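Side-chain contacts in lipolytic protein G-D-S-L family (Chitinophaga pinensis, PDB 4Q7Q), which is of uncharacterised function but probably hydrolyses ester bonds of lipids or other acyl substrates: residues K114-Q117 with K123-L126; M130-F135 with Q155-F160; P174-Y179 with A252-Q257. One frame throughout, in Å; residues are numbered along the deposited sequence.

Interaction 1: residues K114-Q117 with K123-L126; sequences KIRQ and KIVL
Ile124 points its longer branch out of strand 123-127 and sets CD1 against CG2 of Ile115, 3.7 Å away, so that the two isoleucines meet tip to tip between sheet and helix. Ile124 CG1 stands 3.9 Å from the same Ile115 CG2, which makes that one methyl the shared point of the contact. In Ile115, a chi1 of -70° places CG1 beside the backbone N and CG2 anti to it, which leaves CG2 as the methyl that meets Ile124; beyond the pair, this side chain also rests on Tyr74 and Val76 of the neighbouring strand. Arg116 closes the border of the patch. Its CB starts off to one flank, but the nearly straight chain returns NE to 4.3 Å from Ile124 CD1, the methyl sitting obliquely to the guanidinium. The charged end is held elsewhere, by a salt bridge from NH2 to Glu171. The hydrogen bond between Lys114 NZ and Gln117 OE1 lies on the helix away from the strand and takes no part in the apolar contact. Helix 104-118 thus packs on the strand that follows it, closing the beta-alpha-beta crossover from strand 73-77 to its parallel neighbour 123-127, as in the alpha/beta/alpha sandwich of SGNH hydrolases.

Interaction 2: residues M130-F135 with Q155-F160; sequences MQRNDF and QTLEEF
Arg132 and Leu157 cross at about a right angle, the aliphatic part of the arginine passing over one leucine methyl. Followed outward from CB, the arginine first turns CG into the place between backbone N and carbonyl carbon (chi1 48°), where CG comes 3.9 Å from Leu157 CD2. The next carbon keeps that company, with CD 4.0 Å from Leu157 CD2. A bend at chi3 (-73°) then carries NE and the guanidinium away from the leucine; NH1 is hydrogen-bonded to Thr80 OG1, and the side chain also lies against Trp83 and Trp84 of helix 80-85. Leu157 meets the backbone too: its CD2 is 3.4 Å from Met130 O and 4.2 Å from Gln131 CA, so one methyl gathers three consecutive residues, while Trp83 touches the same leucine. This leucine follows directly on the N-cap of helix 157-171. There Thr156 and Glu159 form a capping box, Glu159 N donating to Thr156 OG1 at 3.2 Å and Thr156 N donating to Glu159 OE2 at 2.9 Å, the latter from above the carboxylate plane, 36° out of it. Both links tie down the start of the helix that presents Leu157. On the facing segment, CB of the selenomethionine Met130 points away from the helix start, and it is the carbonyl O that meets Leu157; its side chain lies near, without touching, Ser14, Asp235 and His238, whose geometry is consistent with a catalytic triad.

Interaction 3: residues P174-Y179 with A252-Q257; sequences PVVDLY and ADVFRQ
At chi1 168° Val254 holds CG1 opposite its own N and CG2 beside it, so that each methyl finds a different partner: CG1 goes to Pro174 and CG2 to Val176. Val176 has nearly the same rotation, chi1 176°, which leaves its CG2 beside the backbone N and facing the helix. The setting is one face of the parallel five-stranded sheet of an alpha/beta/alpha sandwich, where helix 241-257 lies against the edge strand 175-176. The contact is wholly apolar and only partly buried, and Val254 is the one helix residue that carries it. Val125, on the next strand inward, touches both valines and continues the apolar surface under the helix. Between the two partners, CB of Val175 points away and its side chain packs on Leu165 of helix 157-171, so successive residues of this short strand serve the two faces of the sheet. The neighbouring helix positions work elsewhere: Ala252 and Phe255 lie on helix 33-40, and the Phe255 ring meets Trp8 edge-to-face. Arg256 NH1 and Asp253 OD1 form a salt bridge within the helix, apart from the strand. Across the contact itself, Val254 CG1 abuts CB of the Pro174 ring at 3.6 Å, while the two valines cross obliquely, with Val254 CG2 standing 3.7 Å from Val176 CG2.

In the fold
The contacts follow one another along the chain, interaction 1 closing before interaction 2 opens and interaction 2 before interaction 3. Interactions 1 and 3, centres 15 Å apart, share the parallel sheet: strands 123-127 and 175-176 are neighbours, joined by probable hydrogen bonds from Leu126 N to Pro174 O and from Val176 N to Leu126 O, and the two contacts hold helices 104-118 and 241-257 on its opposite faces. Interaction 2, centred 24 Å from interaction 1 and 19 Å from interaction 3, pairs the loop after strand 123-127 with the start of helix 157-171, which leads into strand 175-176. Gln131 NE2 probably hydrogen-bonds Tyr179 O, and Glu158 packs on Tyr179. Interaction 2 alone sits beside the possible Ser-His-Asp triad.

Interaction 1: residues K114-Q117 with K123-L126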
loop_
_atom_site.group_PDB
_atom_site.type_symbol
_atom_site.label_atom_id
_atom_site.label_comp_id
_atom_site.label_asym_id
_atom_site.label_seq_id
_atom_site.Cartn_x
_atom_site.Cartn_y
_atom_site.Cartn_z
ATOM N N LYS A 114 -4.229 18.506 7.411
ATOM C CA LYS A 114 -4.080 18.139 8.822
ATOM C C LYS A 114 -2.614 18.105 9.225
ATOM O O LYS A 114 -2.239 18.591 10.292
ATOM C CB LYS A 114 -4.713 16.783 9.117
ATOM C CG LYS A 114 -4.553 16.337 10.566
ATOM C CD LYS A 114 -5.375 17.207 11.506
ATOM C CE LYS A 114 -5.437 16.609 12.904
ATOM N NZ LYS A 114 -6.191 17.496 13.846
ATOM N N ILE A 115 -1.787 17.513 8.374
ATOM C CA ILE A 115 -0.357 17.433 8.645
ATOM C C ILE A 115 0.234 18.826 8.856
ATOM O O ILE A 115 0.976 19.066 9.813
ATOM C CB ILE A 115 0.380 16.724 7.506
ATOM C CG1 ILE A 115 0.013 15.241 7.512
ATOM C CG2 ILE A 115 1.882 16.925 7.646
ATOM C CD1 ILE A 115 0.533 14.468 6.315
ATOM N N ARG A 116 -0.129 19.750 7.974
ATOM C CA ARG A 116 0.379 21.112 8.048
ATOM C C ARG A 116 -0.146 21.850 9.281
ATOM O O ARG A 116 0.539 22.706 9.838
ATOM C CB ARG A 116 0.079 21.863 6.749
ATOM C CG ARG A 116 0.942 21.366 5.592
ATOM C CD ARG A 116 0.535 21.950 4.257
ATOM N NE ARG A 116 1.502 21.631 3.208
ATOM C CZ ARG A 116 1.231 21.677 1.906
ATOM N NH1 ARG A 116 0.012 22.002 1.491
ATOM N NH2 ARG A 116 2.170 21.375 1.016
ATOM N N GLN A 117 -1.351 21.499 9.720
ATOM C CA GLN A 117 -1.882 22.024 10.975
ATOM C C GLN A 117 -1.065 21.507 12.161
ATOM O O GLN A 117 -0.732 22.263 13.076
ATOM C CB GLN A 117 -3.348 21.629 11.145
ATOM C CG GLN A 117 -3.917 21.919 12.527
ATOM C CD GLN A 117 -5.037 20.963 12.905
ATOM O OE1 GLN A 117 -4.795 19.880 13.447
ATOM N NE2 GLN A 117 -6.272 21.357 12.616
ATOM N N LYS A 123 8.366 17.709 7.070
ATOM C CA LYS A 123 8.505 17.173 5.721
ATOM C C LYS A 123 7.379 16.193 5.424
ATOM O O LYS A 123 6.896 15.493 6.316
ATOM C CB LYS A 123 9.853 16.472 5.550
ATOM C CG LYS A 123 11.060 17.375 5.736
ATOM C CD LYS A 123 10.902 18.684 4.979
ATOM N N ILE A 124 6.956 16.161 4.165
ATOM C CA ILE A 124 5.916 15.239 3.728
ATOM C C ILE A 124 6.404 14.416 2.541
ATOM O O ILE A 124 7.033 14.942 1.621
ATOM C CB ILE A 124 4.607 15.976 3.343
ATOM C CG1 ILE A 124 4.130 16.873 4.490
ATOM C CG2 ILE A 124 3.521 14.975 2.972
ATOM C CD1 ILE A 124 2.871 17.656 4.174
ATOM N N VAL A 125 6.136 13.115 2.579
ATOM C CA VAL A 125 6.420 12.240 1.452
ATOM C C VAL A 125 5.166 11.432 1.138
ATOM O O VAL A 125 4.527 10.900 2.042
ATOM C CB VAL A 125 7.585 11.278 1.790
ATOM C CG1 VAL A 125 7.783 10.249 0.689
ATOM C CG2 VAL A 125 8.866 12.054 2.029
ATOM N N LEU A 126 4.798 11.363 -0.140
ATOM C CA LEU A 126 3.690 10.515 -0.565
ATOM C C LEU A 126 4.239 9.255 -1.221
ATOM O O LEU A 126 5.296 9.283 -1.850
ATOM C CB LEU A 126 2.778 11.256 -1.545
ATOM C CG LEU A 126 2.326 12.661 -1.138
ATOM C CD1 LEU A 126 1.422 13.246 -2.210
ATOM C CD2 LEU A 126 1.640 12.659 0.227
#

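Interaction 2: residues M130-F135 with Q155-F160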
loop_
_atom_site.group_PDB
_atom_site.type_symbol
_atom_site.label_atom_id
_atom_site.label_comp_id
_atom_site.label_asym_id
_atom_site.label_seq_id
_atom_site.Cartn_x
_atom_site.Cartn_y
_atom_site.Cartn_z
HETATM N N MSE A 130 1.392 0.224 -4.591
HETATM C CA MSE A 130 2.098 -0.804 -5.330
HETATM C C MSE A 130 1.101 -1.544 -6.209
HETATM O O MSE A 130 -0.082 -1.626 -5.890
HETATM C CB MSE A 130 2.751 -1.779 -4.351
HETATM C CG MSE A 130 3.703 -2.765 -5.009
HETATM SE SE MSE A 130 4.815 -3.770 -3.748
HETATM C CE MSE A 130 3.484 -5.079 -3.193
ATOM N N GLN A 131 1.574 -2.097 -7.319
ATOM C CA GLN A 131 0.731 -3.016 -8.069
ATOM C C GLN A 131 0.368 -4.202 -7.182
ATOM O O GLN A 131 1.034 -4.490 -6.177
ATOM C CB GLN A 131 1.413 -3.453 -9.362
ATOM C CG GLN A 131 1.593 -2.285 -10.314
ATOM C CD GLN A 131 2.141 -2.682 -11.663
ATOM O OE1 GLN A 131 1.607 -3.570 -12.335
ATOM N NE2 GLN A 131 3.203 -2.009 -12.081
ATOM N N ARG A 132 -0.722 -4.864 -7.527
ATOM C CA ARG A 132 -1.198 -5.981 -6.730
ATOM C C ARG A 132 -1.747 -7.055 -7.638
ATOM O O ARG A 132 -2.418 -6.761 -8.634
ATOM C CB ARG A 132 -2.285 -5.513 -5.756
ATOM C CG ARG A 132 -3.369 -4.655 -6.378
ATOM C CD ARG A 132 -4.307 -4.070 -5.339
ATOM N NE ARG A 132 -5.210 -5.069 -4.772
ATOM C CZ ARG A 132 -6.082 -4.818 -3.803
ATOM N NH1 ARG A 132 -6.158 -3.596 -3.273
ATOM N NH2 ARG A 132 -6.876 -5.784 -3.361
ATOM N N ASN A 133 -1.439 -8.307 -7.329
ATOM C CA ASN A 133 -2.070 -9.385 -8.069
ATOM C C ASN A 133 -3.304 -9.866 -7.319
ATOM O O ASN A 133 -3.752 -9.191 -6.390
ATOM C CB ASN A 133 -1.091 -10.513 -8.394
ATOM C CG ASN A 133 -1.314 -11.064 -9.780
ATOM O OD1 ASN A 133 -2.452 -11.299 -10.175
ATOM N ND2 ASN A 133 -0.238 -11.244 -10.540
ATOM N N ASP A 134 -3.871 -10.998 -7.731
ATOM C CA ASP A 134 -5.043 -11.537 -7.047
ATOM C C ASP A 134 -4.727 -11.689 -5.565
ATOM O O ASP A 134 -3.739 -12.319 -5.193
ATOM C CB ASP A 134 -5.415 -12.910 -7.610
ATOM C CG ASP A 134 -6.047 -12.842 -8.986
ATOM O OD1 ASP A 134 -6.146 -11.750 -9.581
ATOM O OD2 ASP A 134 -6.450 -13.912 -9.472
ATOM N N PHE A 135 -5.576 -11.107 -4.729
ATOM C CA PHE A 135 -5.404 -11.153 -3.288
ATOM C C PHE A 135 -6.323 -12.195 -2.679
ATOM O O PHE A 135 -7.498 -12.260 -3.031
ATOM C CB PHE A 135 -5.738 -9.779 -2.707
ATOM C CG PHE A 135 -6.023 -9.785 -1.228
ATOM C CD1 PHE A 135 -5.021 -10.075 -0.323
ATOM C CD2 PHE A 135 -7.291 -9.486 -0.746
ATOM C CE1 PHE A 135 -5.274 -10.070 1.042
ATOM C CE2 PHE A 135 -7.549 -9.471 0.614
ATOM C CZ PHE A 135 -6.539 -9.769 1.512
ATOM N N GLN A 155 -12.054 2.027 -13.150
ATOM C CA GLN A 155 -10.794 2.699 -12.819
ATOM C C GLN A 155 -9.638 1.723 -12.699
ATOM O O GLN A 155 -9.795 0.632 -12.150
ATOM C CB GLN A 155 -10.917 3.486 -11.511
ATOM C CG GLN A 155 -12.047 4.483 -11.518
ATOM C CD GLN A 155 -12.089 5.345 -10.261
ATOM O OE1 GLN A 155 -12.095 6.578 -10.338
ATOM N NE2 GLN A 155 -12.152 4.701 -9.100
ATOM N N THR A 156 -8.473 2.111 -13.214
ATOM C CA THR A 156 -7.262 1.324 -13.003
ATOM C C THR A 156 -6.576 1.792 -11.736
ATOM O O THR A 156 -6.739 2.936 -11.315
ATOM C CB THR A 156 -6.251 1.497 -14.140
ATOM O OG1 THR A 156 -5.789 2.852 -14.149
ATOM C CG2 THR A 156 -6.872 1.146 -15.488
ATOM N N LEU A 157 -5.783 0.916 -11.140
ATOM C CA LEU A 157 -5.007 1.292 -9.967
ATOM C C LEU A 157 -3.984 2.351 -10.363
ATOM O O LEU A 157 -3.650 3.243 -9.567
ATOM C CB LEU A 157 -4.323 0.068 -9.350
ATOM C CG LEU A 157 -3.519 0.301 -8.067
ATOM C CD1 LEU A 157 -4.376 0.930 -6.962
ATOM C CD2 LEU A 157 -2.935 -1.022 -7.606
ATOM N N GLU A 158 -3.518 2.282 -11.607
ATOM C CA GLU A 158 -2.567 3.270 -12.090
ATOM C C GLU A 158 -3.105 4.698 -11.980
ATOM O O GLU A 158 -2.340 5.630 -11.728
ATOM C CB GLU A 158 -2.136 2.972 -13.526
ATOM C CG GLU A 158 -1.043 3.910 -13.986
ATOM C CD GLU A 158 -0.570 3.650 -15.398
ATOM O OE1 GLU A 158 -1.291 2.978 -16.166
ATOM O OE2 GLU A 158 0.533 4.121 -15.738
ATOM N N GLU A 159 -4.415 4.875 -12.161
ATOM C CA GLU A 159 -5.005 6.207 -12.011
ATOM C C GLU A 159 -4.797 6.761 -10.610
ATOM O O GLU A 159 -4.629 7.970 -10.427
ATOM C CB GLU A 159 -6.493 6.179 -12.301
ATOM C CG GLU A 159 -6.828 5.955 -13.741
ATOM C CD GLU A 159 -8.319 5.898 -13.940
ATOM O OE1 GLU A 159 -8.988 6.929 -13.712
ATOM O OE2 GLU A 159 -8.822 4.821 -14.297
ATOM N N PHE A 160 -4.833 5.872 -9.624
ATOM C CA PHE A 160 -4.607 6.254 -8.232
ATOM C C PHE A 160 -3.151 6.658 -8.019
ATOM O O PHE A 160 -2.864 7.658 -7.362
ATOM C CB PHE A 160 -5.037 5.118 -7.292
ATOM C CG PHE A 160 -6.522 4.910 -7.253
ATOM C CD1 PHE A 160 -7.185 4.328 -8.328
ATOM C CD2 PHE A 160 -7.270 5.320 -6.157
ATOM C CE1 PHE A 160 -8.562 4.154 -8.307
ATOM C CE2 PHE A 160 -8.642 5.150 -6.132
ATOM C CZ PHE A 160 -9.287 4.564 -7.202
#

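Interaction 3: residues P174-Y179 with A252-Q257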
loop_
_atom_site.group_PDB
_atom_site.type_symbol
_atom_site.label_atom_id
_atom_site.label_comp_id
_atom_site.label_asym_id
_atom_site.label_seq_id
_atom_site.Cartn_x
_atom_site.Cartn_y
_atom_site.Cartn_z
ATOM N N PRO A 174 7.884 15.298 -2.480
ATOM C CA PRO A 174 8.446 14.093 -3.100
ATOM C C PRO A 174 7.483 12.908 -3.049
ATOM O O PRO A 174 6.725 12.753 -2.086
ATOM C CB PRO A 174 9.670 13.791 -2.237
ATOM C CG PRO A 174 9.960 15.052 -1.489
ATOM C CD PRO A 174 8.645 15.724 -1.297
ATOM N N VAL A 175 7.528 12.084 -4.088
ATOM C CA VAL A 175 6.691 10.901 -4.178
ATOM C C VAL A 175 7.549 9.663 -4.428
ATOM O O VAL A 175 8.385 9.644 -5.333
ATOM C CB VAL A 175 5.657 11.029 -5.317
ATOM C CG1 VAL A 175 4.834 9.762 -5.426
ATOM C CG2 VAL A 175 4.760 12.232 -5.093
ATOM N N VAL A 176 7.374 8.644 -3.596
ATOM C CA VAL A 176 7.956 7.339 -3.864
ATOM C C VAL A 176 7.002 6.615 -4.799
ATOM O O VAL A 176 5.892 6.263 -4.406
ATOM C CB VAL A 176 8.120 6.526 -2.574
ATOM C CG1 VAL A 176 8.649 5.128 -2.891
ATOM C CG2 VAL A 176 9.042 7.254 -1.611
ATOM N N ASP A 177 7.429 6.400 -6.039
ATOM C CA ASP A 177 6.552 5.783 -7.034
ATOM C C ASP A 177 6.737 4.271 -7.043
ATOM O O ASP A 177 7.523 3.738 -7.828
ATOM C CB ASP A 177 6.810 6.354 -8.429
ATOM C CG ASP A 177 5.706 6.014 -9.423
ATOM O OD1 ASP A 177 4.846 5.171 -9.105
ATOM O OD2 ASP A 177 5.703 6.596 -10.533
ATOM N N LEU A 178 6.013 3.578 -6.173
ATOM C CA LEU A 178 6.056 2.118 -6.181
ATOM C C LEU A 178 5.355 1.528 -7.402
ATOM O O LEU A 178 5.765 0.487 -7.911
ATOM C CB LEU A 178 5.441 1.532 -4.912
ATOM C CG LEU A 178 6.062 1.989 -3.592
ATOM C CD1 LEU A 178 5.322 1.340 -2.448
ATOM C CD2 LEU A 178 7.553 1.655 -3.556
ATOM N N TYR A 179 4.292 2.184 -7.861
ATOM C CA TYR A 179 3.510 1.650 -8.968
ATOM C C TYR A 179 4.393 1.423 -10.191
ATOM O O TYR A 179 4.315 0.381 -10.843
ATOM C CB TYR A 179 2.325 2.557 -9.339
ATOM C CG TYR A 179 1.405 1.833 -10.287
ATOM C CD1 TYR A 179 1.701 1.764 -11.642
ATOM C CD2 TYR A 179 0.282 1.159 -9.825
ATOM C CE1 TYR A 179 0.916 1.065 -12.512
ATOM C CE2 TYR A 179 -0.533 0.456 -10.708
ATOM C CZ TYR A 179 -0.204 0.419 -12.049
ATOM O OH TYR A 179 -0.973 -0.281 -12.942
ATOM N N ALA A 252 13.959 5.338 1.736
ATOM C CA ALA A 252 15.196 5.868 2.297
ATOM C C ALA A 252 15.880 6.862 1.358
ATOM O O ALA A 252 16.409 7.873 1.813
ATOM C CB ALA A 252 16.149 4.739 2.697
ATOM N N ASP A 253 15.849 6.588 0.054
ATOM C CA ASP A 253 16.438 7.501 -0.927
ATOM C C ASP A 253 15.781 8.880 -0.864
ATOM O O ASP A 253 16.456 9.907 -0.913
ATOM C CB ASP A 253 16.319 6.935 -2.346
ATOM C CG ASP A 253 17.195 5.715 -2.570
ATOM O OD1 ASP A 253 18.147 5.508 -1.789
ATOM O OD2 ASP A 253 16.938 4.967 -3.538
ATOM N N VAL A 254 14.457 8.899 -0.763
ATOM C CA VAL A 254 13.726 10.158 -0.688
ATOM C C VAL A 254 14.016 10.899 0.624
ATOM O O VAL A 254 14.233 12.112 0.634
ATOM C CB VAL A 254 12.221 9.926 -0.854
ATOM C CG1 VAL A 254 11.450 11.182 -0.486
ATOM C CG2 VAL A 254 11.917 9.500 -2.286
ATOM N N PHE A 255 14.030 10.168 1.731
ATOM C CA PHE A 255 14.379 10.770 3.011
ATOM C C PHE A 255 15.767 11.400 2.949
ATOM O O PHE A 255 15.972 12.504 3.458
ATOM C CB PHE A 255 14.300 9.740 4.141
ATOM C CG PHE A 255 12.896 9.462 4.622
ATOM C CD1 PHE A 255 11.807 10.153 4.106
ATOM C CD2 PHE A 255 12.670 8.512 5.602
ATOM C CE1 PHE A 255 10.518 9.903 4.563
ATOM C CE2 PHE A 255 11.386 8.253 6.058
ATOM C CZ PHE A 255 10.307 8.953 5.537
ATOM N N ARG A 256 16.713 10.708 2.314
ATOM C CA ARG A 256 18.055 11.262 2.133
ATOM C C ARG A 256 18.022 12.563 1.341
ATOM O O ARG A 256 18.672 13.537 1.715
ATOM C CB ARG A 256 18.976 10.269 1.426
ATOM C CG ARG A 256 19.355 9.056 2.244
ATOM C CD ARG A 256 20.456 8.277 1.545
ATOM N NE ARG A 256 20.974 7.192 2.370
ATOM C CZ ARG A 256 20.614 5.919 2.246
ATOM N NH1 ARG A 256 19.728 5.562 1.323
ATOM N NH2 ARG A 256 21.145 5.001 3.042
ATOM N N GLN A 257 17.270 12.574 0.245
ATOM C CA GLN A 257 17.192 13.760 -0.605
ATOM C C GLN A 257 16.586 14.943 0.142
ATOM O O GLN A 257 16.914 16.098 -0.136
ATOM C CB GLN A 257 16.391 13.466 -1.877
ATOM C CG GLN A 257 17.066 12.474 -2.815
ATOM C CD GLN A 257 16.098 11.845 -3.802
ATOM O OE1 GLN A 257 14.912 12.179 -3.829
ATOM N NE2 GLN A 257 16.601 10.920 -4.615
#